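Local coordinates for conserved hypothetical protein TM1158 (Thermotoga maritima, PDB 1O1Y) that is a putative glutamine amidotransferase domain protein with a flavodoxin-like fold, and probably releases ammonia from glutamine, at residues A[154-159]-A[172-177]. Numbering follows the deposited sequence.
Sequences FDLPRR and QGFVYG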
ATOM      1  N   PHE A 154      -9.135  -9.407   3.797  1.00 12.17           N
ATOM      2  CA  PHE A 154      -8.473 -10.219   4.785  1.00 11.14           C
ATOM      3  C   PHE A 154      -9.160 -10.091   6.134  1.00 10.72           C
ATOM      4  O   PHE A 154      -9.891  -9.142   6.389  1.00 11.38           O
ATOM      5  CB  PHE A 154      -6.980  -9.832   4.907  1.00 11.88           C
ATOM      6  CG  PHE A 154      -6.742  -8.347   5.079  1.00 11.69           C
ATOM      7  CD1 PHE A 154      -6.545  -7.527   3.977  1.00 18.12           C
ATOM      8  CD2 PHE A 154      -6.772  -7.765   6.343  1.00 16.39           C
ATOM      9  CE1 PHE A 154      -6.391  -6.142   4.150  1.00 14.50           C
ATOM     10  CE2 PHE A 154      -6.609  -6.392   6.518  1.00 15.76           C
ATOM     11  CZ  PHE A 154      -6.428  -5.587   5.424  1.00 16.58           C
ATOM     12  N   ASP A 155      -8.894 -11.075   6.990  1.00 11.84           N
ATOM     13  CA  ASP A 155      -9.218 -11.007   8.414  1.00 11.29           C
ATOM     14  C   ASP A 155      -8.182 -10.138   9.121  1.00 11.45           C
ATOM     15  O   ASP A 155      -7.052 -10.010   8.684  1.00 11.29           O
ATOM     16  CB  ASP A 155      -9.160 -12.374   9.024  1.00 11.10           C
ATOM     17  CG  ASP A 155     -10.331 -13.245   8.639  1.00 10.56           C
ATOM     18  OD1 ASP A 155     -11.385 -12.687   8.231  1.00 13.56           O
ATOM     19  OD2 ASP A 155     -10.268 -14.496   8.736  1.00 12.91           O
ATOM     20  N   LEU A 156      -8.577  -9.532  10.231  1.00 10.38           N
ATOM     21  CA  LEU A 156      -7.645  -8.751  11.050  1.00 10.29           C
ATOM     22  C   LEU A 156      -6.743  -9.687  11.837  1.00  9.95           C
ATOM     23  O   LEU A 156      -7.223 -10.528  12.561  1.00  8.41           O
ATOM     24  CB  LEU A 156      -8.440  -7.869  12.014  1.00  9.61           C
ATOM     25  CG  LEU A 156      -7.667  -6.933  12.956  1.00 11.55           C
ATOM     26  CD1 LEU A 156      -7.025  -5.850  12.157  1.00 14.84           C
ATOM     27  CD2 LEU A 156      -8.597  -6.358  13.976  1.00 12.23           C
ATOM     28  N   PRO A 157      -5.420  -9.586  11.681  1.00 10.07           N
ATOM     29  CA  PRO A 157      -4.552 -10.468  12.441  1.00  9.87           C
ATOM     30  C   PRO A 157      -4.735 -10.265  13.932  1.00 10.92           C
ATOM     31  O   PRO A 157      -5.053  -9.165  14.404  1.00 11.52           O
ATOM     32  CB  PRO A 157      -3.154 -10.031  12.033  1.00  9.56           C
ATOM     33  CG  PRO A 157      -3.299  -9.440  10.672  1.00  8.87           C
ATOM     34  CD  PRO A 157      -4.655  -8.755  10.729  1.00 10.77           C
ATOM     35  N   ARG A 158      -4.522 -11.334  14.651  1.00 11.63           N
ATOM     36  CA  ARG A 158      -4.792 -11.346  16.081  1.00 14.24           C
ATOM     37  C   ARG A 158      -3.989 -10.265  16.771  1.00 15.54           C
ATOM     38  O   ARG A 158      -4.488  -9.556  17.638  1.00 16.85           O
ATOM     39  CB  ARG A 158      -4.456 -12.689  16.684  1.00 14.04           C
ATOM     40  CG  ARG A 158      -4.824 -12.751  18.172  1.00 16.84           C
ATOM     41  CD  ARG A 158      -4.527 -14.091  18.827  1.00 24.42           C
ATOM     42  NE  ARG A 158      -3.219 -14.573  18.404  1.00 22.03           N
ATOM     43  CZ  ARG A 158      -2.081 -14.350  19.043  1.00 31.29           C
ATOM     44  NH1 ARG A 158      -2.058 -13.704  20.207  1.00 34.54           N
ATOM     45  NH2 ARG A 158      -0.952 -14.819  18.526  1.00 30.40           N
ATOM     46  N   ARG A 159      -2.740 -10.110  16.414  1.00 15.46           N
ATOM     47  CA  ARG A 159      -1.986  -9.119  17.192  1.00 20.13           C
ATOM     48  C   ARG A 159      -2.183  -7.632  16.704  1.00 16.77           C
ATOM     49  O   ARG A 159      -1.695  -6.674  17.321  1.00 17.19           O
ATOM     50  CB  ARG A 159      -0.520  -9.557  17.199  1.00 21.31           C
ATOM     51  CG  ARG A 159      -0.252 -10.859  18.017  1.00 28.45           C
ATOM     52  CD  ARG A 159       1.086 -11.559  17.647  1.00 39.81           C
ATOM     53  NE  ARG A 159       1.087 -12.061  16.256  1.00 37.36           N
ATOM     54  CZ  ARG A 159       2.177 -12.420  15.559  1.00 40.21           C
ATOM     55  NH1 ARG A 159       3.400 -12.328  16.086  1.00 48.42           N
ATOM     56  NH2 ARG A 159       2.042 -12.876  14.317  1.00 36.35           N
ATOM     57  N   GLN A 172      -9.917  -2.431   6.379  1.00 10.13           N
ATOM     58  CA  GLN A 172      -9.293  -1.576   5.352  1.00 10.06           C
ATOM     59  C   GLN A 172      -7.871  -1.217   5.692  1.00 10.49           C
ATOM     60  O   GLN A 172      -7.111  -0.823   4.808  1.00 11.82           O
ATOM     61  CB  GLN A 172     -10.149  -0.330   5.143  1.00  9.05           C
ATOM     62  CG  GLN A 172     -11.427  -0.650   4.325  1.00  9.83           C
ATOM     63  CD  GLN A 172     -11.213  -0.817   2.836  1.00 12.45           C
ATOM     64  OE1 GLN A 172     -10.082  -0.671   2.356  1.00 15.64           O
ATOM     65  NE2 GLN A 172     -12.308  -1.112   2.090  1.00 11.95           N
ATOM     66  N   GLY A 173      -7.509  -1.248   6.960  1.00 11.09           N
ATOM     67  CA  GLY A 173      -6.149  -0.889   7.354  1.00 11.23           C
ATOM     68  C   GLY A 173      -5.874  -1.304   8.799  1.00 10.78           C
ATOM     69  O   GLY A 173      -6.796  -1.344   9.633  1.00 11.33           O
ATOM     70  N   PHE A 174      -4.625  -1.671   9.084  1.00  9.90           N
ATOM     71  CA  PHE A 174      -4.243  -2.141  10.390  1.00  8.51           C
ATOM     72  C   PHE A 174      -2.797  -1.820  10.657  1.00  9.12           C
ATOM     73  O   PHE A 174      -2.049  -1.523   9.758  1.00  8.56           O
ATOM     74  CB  PHE A 174      -4.517  -3.644  10.551  1.00  9.89           C
ATOM     75  CG  PHE A 174      -3.667  -4.516   9.660  1.00  9.35           C
ATOM     76  CD1 PHE A 174      -4.072  -4.830   8.366  1.00 12.67           C
ATOM     77  CD2 PHE A 174      -2.441  -4.987  10.110  1.00 10.71           C
ATOM     78  CE1 PHE A 174      -3.276  -5.626   7.561  1.00 13.89           C
ATOM     79  CE2 PHE A 174      -1.643  -5.814   9.294  1.00  9.05           C
ATOM     80  CZ  PHE A 174      -2.060  -6.118   8.018  1.00 10.06           C
ATOM     81  N   VAL A 175      -2.439  -1.894  11.928  1.00  9.77           N
ATOM     82  CA  VAL A 175      -1.080  -1.680  12.380  1.00 11.59           C
ATOM     83  C   VAL A 175      -0.696  -2.815  13.356  1.00 11.39           C
ATOM     84  O   VAL A 175      -1.515  -3.307  14.158  1.00 12.46           O
ATOM     85  CB  VAL A 175      -0.917  -0.313  13.107  0.65 12.03           C
ATOM     86  CG1 VAL A 175       0.454  -0.186  13.768  0.65 12.59           C
ATOM     87  CG2 VAL A 175      -1.174   0.829  12.176  0.65  9.34           C
ATOM     88  N   TYR A 176       0.545  -3.241  13.244  1.00 11.65           N
ATOM     89  CA  TYR A 176       1.158  -4.233  14.132  1.00 12.53           C
ATOM     90  C   TYR A 176       2.587  -3.785  14.340  1.00 13.09           C
ATOM     91  O   TYR A 176       3.399  -3.886  13.447  1.00 11.20           O
ATOM     92  CB  TYR A 176       1.123  -5.622  13.487  1.00 13.41           C
ATOM     93  CG  TYR A 176       1.864  -6.690  14.273  1.00 16.25           C
ATOM     94  CD1 TYR A 176       1.293  -7.297  15.361  1.00 32.70           C
ATOM     95  CD2 TYR A 176       3.157  -7.046  13.934  1.00 21.56           C
ATOM     96  CE1 TYR A 176       2.008  -8.245  16.090  1.00 36.78           C
ATOM     97  CE2 TYR A 176       3.850  -7.997  14.648  1.00 30.32           C
ATOM     98  CZ  TYR A 176       3.268  -8.584  15.723  1.00 31.04           C
ATOM     99  OH  TYR A 176       3.960  -9.532  16.450  1.00 49.25           O
ATOM    100  N   GLY A 177       2.878  -3.233  15.508  1.00 15.46           N
ATOM    101  CA  GLY A 177       4.215  -2.725  15.811  1.00 16.15           C
ATOM    102  C   GLY A 177       4.495  -1.548  14.903  1.00 14.83           C
ATOM    103  O   GLY A 177       3.698  -0.614  14.812  1.00 14.81           O
TER
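Phe154 and Phe174 form the buried end of this contact: CE2 of Phe154 comes to 3.5 Å from CD1 of Phe174, and CZ of Phe154 lies in the plane of the Phe174 ring, at its edge. The two rings are steeply inclined, their planes at 71° and centroids 5.4 Å apart. In Phe174, whose CB points toward the loop, chi1 (66°) sets CG between the backbone N and the carbonyl carbon. Pro157, compact and apolar, sets CD over the centre of one face of that ring, 4.3 Å above its plane, while CD1 of Leu156 comes to 3.7 Å from CB of Phe174. Both residues are apolar, as suits a buried phenylalanine.

Toward the solvent the character changes. Arg159 CB lies at the edge of the Tyr176 ring, near its plane. The arginine chain bends at chi3, which sets NE. CZ of Tyr176 lies over one face of the guanidinium, offset toward its rim; the guanidinium and ring planes are 60° apart, so the two do not stack. Arg159 NH1 is 2.9 Å from Tyr176 OH, but the angle is poor for a hydrogen bond. A long, partly aliphatic arginine suits this exposed margin, where tyrosine offers both a ring and a polar tip. An alanine at Tyr176 would probably cost Arg159 the ring that its CB and guanidinium pack against, leaving that chain freer to turn.

No hydrogen bonds join the two segments, so side chains carry the contact. Phe154 and Phe174 also pack against helix 102-109, which follows Cys100, here cysteinesulfonic acid, consistent with the nucleophile turn of these amidotransferases. Leu156 touches Arg162 of strand 161-165. Strand 173-176 lies in the large mixed sheet between 161-165 and 179-182, with the 154-159 loop across one face.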